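Local coordinates for protein pyridoxal kinase (Entamoeba histolytica, PDB 4S1H) that probably phosphorylates pyridoxal to pyridoxal 5'-phosphate at the expense of ATP, and binds ADP together with magnesium ions, at residues 88-93 / 127-132; 112-117 / 144-149. All blocks are in the same frame, centred on the assembly; numbering follows the deposited sequence.

In the fold
Both contacts belong to the nucleotide-binding, ribokinase-like core of the kinase, and their segments alternate along the chain. Contact 1 (88-93 with 127-132) joins two neighbouring helices flanking the mixed sheet; it is largely buried, apolar and without a hydrogen bond across it. Contact 2 (112-117 with 144-149) is partly buried and far more polar, pairing the loop after strand 107-110 with the start of helix 144-151, next to ADP and magnesium. The two meet directly: M130 of contact 1 packs on P112 of contact 2, and Q127 and K131 lie against F149, so helix 124-133 lies between helix 87-100 and the segments of contact 2, which border the metal site.

Contact 1: residues 88-93 / 127-132; sequences DLVYET and QDSMKE
Two adjacent helices of the alpha/beta ribokinase-like fold, 87-100 and 124-133, lie side by side here, meeting through V90 and Y91 on one and S129 and M130 on the other. The short segments run almost parallel, their N-to-C directions 11° apart, with the axes 9.1 Å from each other. This is the layout of successive helices that follow parallel strands in the mixed sheet. Small side chains at the centre bring the backbones close, V90 CA standing 6.2 Å from S129 CA.

V90 presents its whole branched end to the serine: CB lies 3.3 Å from S129 OG, and CG1 and CG2 are only slightly farther from that oxygen. The hydroxyl nevertheless makes no polar bond across the helices. With chi1 at 69°, OG stands between the backbone N and the carbonyl carbon of S129, and it is hydrogen-bonded to V126 O, one turn back in its own helix, which satisfies it beside the apolar V90. F84 also packs on V90, from the loop before helix 87-100.

On one flank M130, bent at chi2 and chi3, brings its terminal methyl back to the valine, M130 CE to V90 CG1 4.1 Å, the two side chains crossing at about a right angle. The other flank is the more exposed one. There Y91 reaches across to the second helix and lays one ring face over S129 CB in a CH-pi contact. The methylene carbon is 3.8 Å from the ring centroid and displaced toward the rim, nearest Y91 CZ at 3.5 Å.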
# COMPACT_ATOMS: atom_id res chain seq x y z
N ASP A 88 -16.11 11.36 13.30
CA ASP A 88 -15.01 11.87 14.16
C ASP A 88 -13.70 12.04 13.40
O ASP A 88 -12.98 13.03 13.60
CB ASP A 88 -14.85 11.04 15.45
CG ASP A 88 -14.64 9.54 15.20
OD1 ASP A 88 -14.60 9.08 14.03
OD2 ASP A 88 -14.55 8.79 16.21
N LEU A 89 -13.41 11.09 12.51
CA LEU A 89 -12.17 11.12 11.72
C LEU A 89 -12.27 12.25 10.69
O LEU A 89 -11.26 12.85 10.35
CB LEU A 89 -11.90 9.79 11.01
CG LEU A 89 -11.75 8.54 11.90
CD1 LEU A 89 -11.69 7.31 11.00
CD2 LEU A 89 -10.54 8.66 12.79
N VAL A 90 -13.47 12.55 10.21
CA VAL A 90 -13.62 13.62 9.25
C VAL A 90 -13.33 14.96 9.91
O VAL A 90 -12.62 15.79 9.33
CB VAL A 90 -15.03 13.63 8.60
CG1 VAL A 90 -15.19 14.80 7.63
CG2 VAL A 90 -15.30 12.31 7.88
N TYR A 91 -13.93 15.20 11.08
CA TYR A 91 -13.73 16.47 11.78
C TYR A 91 -12.26 16.63 12.19
O TYR A 91 -11.71 17.71 12.05
CB TYR A 91 -14.67 16.64 12.97
CG TYR A 91 -16.11 16.88 12.52
CD1 TYR A 91 -16.43 17.96 11.74
CD2 TYR A 91 -17.11 15.99 12.88
CE1 TYR A 91 -17.74 18.18 11.31
CE2 TYR A 91 -18.42 16.20 12.47
CZ TYR A 91 -18.71 17.29 11.68
OH TYR A 91 -19.99 17.53 11.23
N GLU A 92 -11.61 15.56 12.61
CA GLU A 92 -10.18 15.64 12.92
C GLU A 92 -9.34 15.94 11.67
O GLU A 92 -8.43 16.78 11.72
CB GLU A 92 -9.70 14.37 13.56
CG GLU A 92 -8.23 14.38 13.96
CD GLU A 92 -7.80 15.55 14.84
OE1 GLU A 92 -8.64 16.26 15.47
OE2 GLU A 92 -6.56 15.75 14.90
N THR A 93 -9.69 15.31 10.56
CA THR A 93 -9.04 15.59 9.29
C THR A 93 -9.19 17.07 8.93
O THR A 93 -8.24 17.67 8.43
CB THR A 93 -9.58 14.70 8.19
OG1 THR A 93 -9.18 13.34 8.45
CG2 THR A 93 -9.07 15.13 6.82
N GLN A 127 -22.07 11.87 6.07
CA GLN A 127 -22.51 12.83 5.05
C GLN A 127 -22.40 14.27 5.51
O GLN A 127 -21.85 15.10 4.80
CB GLN A 127 -23.94 12.59 4.54
CG GLN A 127 -24.18 11.22 3.93
CD GLN A 127 -25.62 11.05 3.48
OE1 GLN A 127 -26.14 11.88 2.74
NE2 GLN A 127 -26.27 9.98 3.91
N ASP A 128 -22.94 14.58 6.69
CA ASP A 128 -22.92 15.95 7.18
C ASP A 128 -21.50 16.46 7.43
O ASP A 128 -21.19 17.61 7.12
CB ASP A 128 -23.77 16.09 8.45
CG ASP A 128 -25.24 15.85 8.18
OD1 ASP A 128 -25.70 16.08 7.03
OD2 ASP A 128 -25.92 15.41 9.11
N SER A 129 -20.63 15.60 7.95
CA SER A 129 -19.25 16.00 8.18
C SER A 129 -18.53 16.20 6.85
O SER A 129 -17.72 17.11 6.72
CB SER A 129 -18.52 14.99 9.09
OG SER A 129 -18.30 13.75 8.46
N MET A 130 -18.81 15.37 5.85
CA MET A 130 -18.26 15.57 4.50
C MET A 130 -18.69 16.89 3.87
O MET A 130 -17.92 17.48 3.12
CB MET A 130 -18.66 14.41 3.59
CG MET A 130 -17.93 14.34 2.26
SD MET A 130 -16.12 14.17 2.34
CE MET A 130 -15.88 13.23 3.87
N LYS A 131 -19.91 17.35 4.15
CA LYS A 131 -20.34 18.66 3.66
C LYS A 131 -19.46 19.78 4.15
O LYS A 131 -19.31 20.81 3.45
CB LYS A 131 -21.81 18.91 4.03
CG LYS A 131 -22.82 18.02 3.32
CD LYS A 131 -24.22 18.34 3.82
CE LYS A 131 -25.29 17.65 3.00
NZ LYS A 131 -26.64 18.19 3.32
N GLU A 132 -18.84 19.59 5.33
CA GLU A 132 -17.89 20.56 5.86
C GLU A 132 -16.50 20.37 5.29
O GLU A 132 -15.85 21.34 4.92
CB GLU A 132 -17.86 20.53 7.39
CG GLU A 132 -19.14 21.04 8.08
CD GLU A 132 -19.58 22.43 7.62
OE1 GLU A 132 -18.73 23.35 7.56
OE2 GLU A 132 -20.78 22.61 7.32

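Contact 2: residues 112-117 / 144-149; sequences PILGDN and ATELSF. With MG (magnesium ion), chain E.
Beside the ADP and magnesium site, the loop that follows strand 107-110 bends over the first turn of helix 144-151, and the carboxylate of E146 reaches into it. E146 OE2 accepts two backbone N-H groups, L114 N at 2.9 Å and G115 N at 3.3 Å. Both bonds are nearly straight, but they arrive differently: L114 N comes from above the carboxylate plane, 37° out of it, whereas G115 N lies closer to the plane on the anti side. The chain of E146 is extended beyond CG, which carries the acid across the gap to the loop. Two acceptors approach closely where P112 O stands 3.1 Å from E146 OE1, and the E146 side chain is about 4 Å from a second magnesium. G115 O, also near OE2, is hydrogen-bonded to the side chain of N143, an ADP-binding residue.

N143 and E146 match the N-x-x-E motif of the ribokinase superfamily, which sits at the magnesium and phosphate site. The loop continues into strand 115-116, half of a small hairpin with 119-120, and there D116 turns away from the helix to the metal. D116 OD2 binds magnesium at 2.2 Å, while OD1 receives hydrogen bonds from a metal-bound water and a second water. That second water also accepts from T145 N, tying the metal ligand to the helix start. N117 N donates to D116 OD1 at 2.8 Å, on the anti side and well out of the carboxylate plane.

T145 packs CG2 against G115 C, and its hydroxyl is hydrogen-bonded to G118 N. Farther along the helix, F149 and L114 lie alongside each other, pointing opposite ways: L114 CB meets the ring at its edge, and L114 CD1 lies 4.1 Å from F149 CB.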
# COMPACT_ATOMS: atom_id res chain seq x y z
N PRO A 112 -15.17 12.55 -2.10
CA PRO A 112 -16.17 12.14 -1.12
C PRO A 112 -16.68 10.75 -1.49
O PRO A 112 -17.13 10.55 -2.60
CB PRO A 112 -17.24 13.21 -1.26
CG PRO A 112 -17.14 13.69 -2.66
CD PRO A 112 -15.71 13.47 -3.10
N ILE A 113 -16.58 9.81 -0.57
CA ILE A 113 -17.04 8.44 -0.77
C ILE A 113 -18.24 8.23 0.12
O ILE A 113 -18.13 8.03 1.32
CB ILE A 113 -15.96 7.38 -0.44
CG1 ILE A 113 -14.64 7.75 -1.12
CG2 ILE A 113 -16.44 5.99 -0.84
CD1 ILE A 113 -14.71 7.87 -2.62
N LEU A 114 -19.40 8.28 -0.49
CA LEU A 114 -20.64 8.19 0.26
C LEU A 114 -21.58 7.12 -0.28
O LEU A 114 -22.30 6.49 0.50
CB LEU A 114 -21.35 9.54 0.27
CG LEU A 114 -20.57 10.71 0.85
CD1 LEU A 114 -21.39 11.97 0.68
CD2 LEU A 114 -20.28 10.48 2.31
N GLY A 115 -21.59 6.89 -1.59
CA GLY A 115 -22.51 5.90 -2.15
C GLY A 115 -22.53 5.90 -3.66
O GLY A 115 -21.74 6.57 -4.32
N ASP A 116 -23.45 5.14 -4.21
CA ASP A 116 -23.60 5.02 -5.65
C ASP A 116 -24.97 4.46 -5.95
O ASP A 116 -25.63 3.89 -5.07
CB ASP A 116 -22.51 4.10 -6.22
CG ASP A 116 -22.18 4.40 -7.68
OD1 ASP A 116 -22.90 5.22 -8.32
OD2 ASP A 116 -21.16 3.85 -8.17
N ASN A 117 -25.41 4.64 -7.19
CA ASN A 117 -26.72 4.12 -7.64
C ASN A 117 -27.88 4.57 -6.73
O ASN A 117 -28.80 3.80 -6.43
CB ASN A 117 -26.63 2.59 -7.76
CG ASN A 117 -25.52 2.14 -8.68
OD1 ASN A 117 -24.82 1.18 -8.37
ND2 ASN A 117 -25.32 2.84 -9.80
N ALA A 144 -22.48 11.09 -9.34
CA ALA A 144 -23.75 11.81 -9.30
C ALA A 144 -24.50 11.60 -7.98
O ALA A 144 -25.08 12.54 -7.43
CB ALA A 144 -24.62 11.43 -10.46
N THR A 145 -24.46 10.38 -7.46
CA THR A 145 -25.12 10.08 -6.20
C THR A 145 -24.54 10.90 -5.03
O THR A 145 -25.27 11.45 -4.20
CB THR A 145 -25.01 8.58 -5.88
OG1 THR A 145 -25.78 7.84 -6.84
CG2 THR A 145 -25.56 8.27 -4.51
N GLU A 146 -23.21 10.96 -5.01
CA GLU A 146 -22.50 11.68 -3.97
C GLU A 146 -22.79 13.17 -4.06
O GLU A 146 -23.07 13.80 -3.03
CB GLU A 146 -21.01 11.34 -4.00
CG GLU A 146 -20.81 9.91 -3.57
CD GLU A 146 -19.55 9.26 -4.05
OE1 GLU A 146 -18.94 9.77 -5.02
OE2 GLU A 146 -19.20 8.23 -3.41
N LEU A 147 -22.79 13.72 -5.28
CA LEU A 147 -23.22 15.10 -5.50
C LEU A 147 -24.62 15.37 -4.96
O LEU A 147 -24.85 16.38 -4.30
CB LEU A 147 -23.12 15.50 -6.99
CG LEU A 147 -23.43 16.95 -7.36
CD1 LEU A 147 -22.46 17.93 -6.69
CD2 LEU A 147 -23.36 17.14 -8.86
N SER A 148 -25.55 14.45 -5.20
CA SER A 148 -26.89 14.59 -4.67
C SER A 148 -26.92 14.58 -3.13
O SER A 148 -27.64 15.38 -2.52
CB SER A 148 -27.76 13.47 -5.24
OG SER A 148 -29.08 13.56 -4.78
N PHE A 149 -26.16 13.70 -2.51
CA PHE A 149 -26.06 13.66 -1.05
C PHE A 149 -25.42 14.90 -0.44
O PHE A 149 -25.77 15.28 0.66
CB PHE A 149 -25.29 12.41 -0.55
CG PHE A 149 -25.99 11.10 -0.81
CD1 PHE A 149 -27.39 11.01 -0.83
CD2 PHE A 149 -25.25 9.92 -0.99
CE1 PHE A 149 -28.03 9.80 -1.07
CE2 PHE A 149 -25.90 8.71 -1.22
CZ PHE A 149 -27.29 8.65 -1.26
MG MG E . -19.82 4.36 -9.83
O HOH W 1 -23.95 7.81 -8.83
O HOH W 2 -21.07 5.92 -10.30
O HOH W 3 -18.50 2.71 -9.35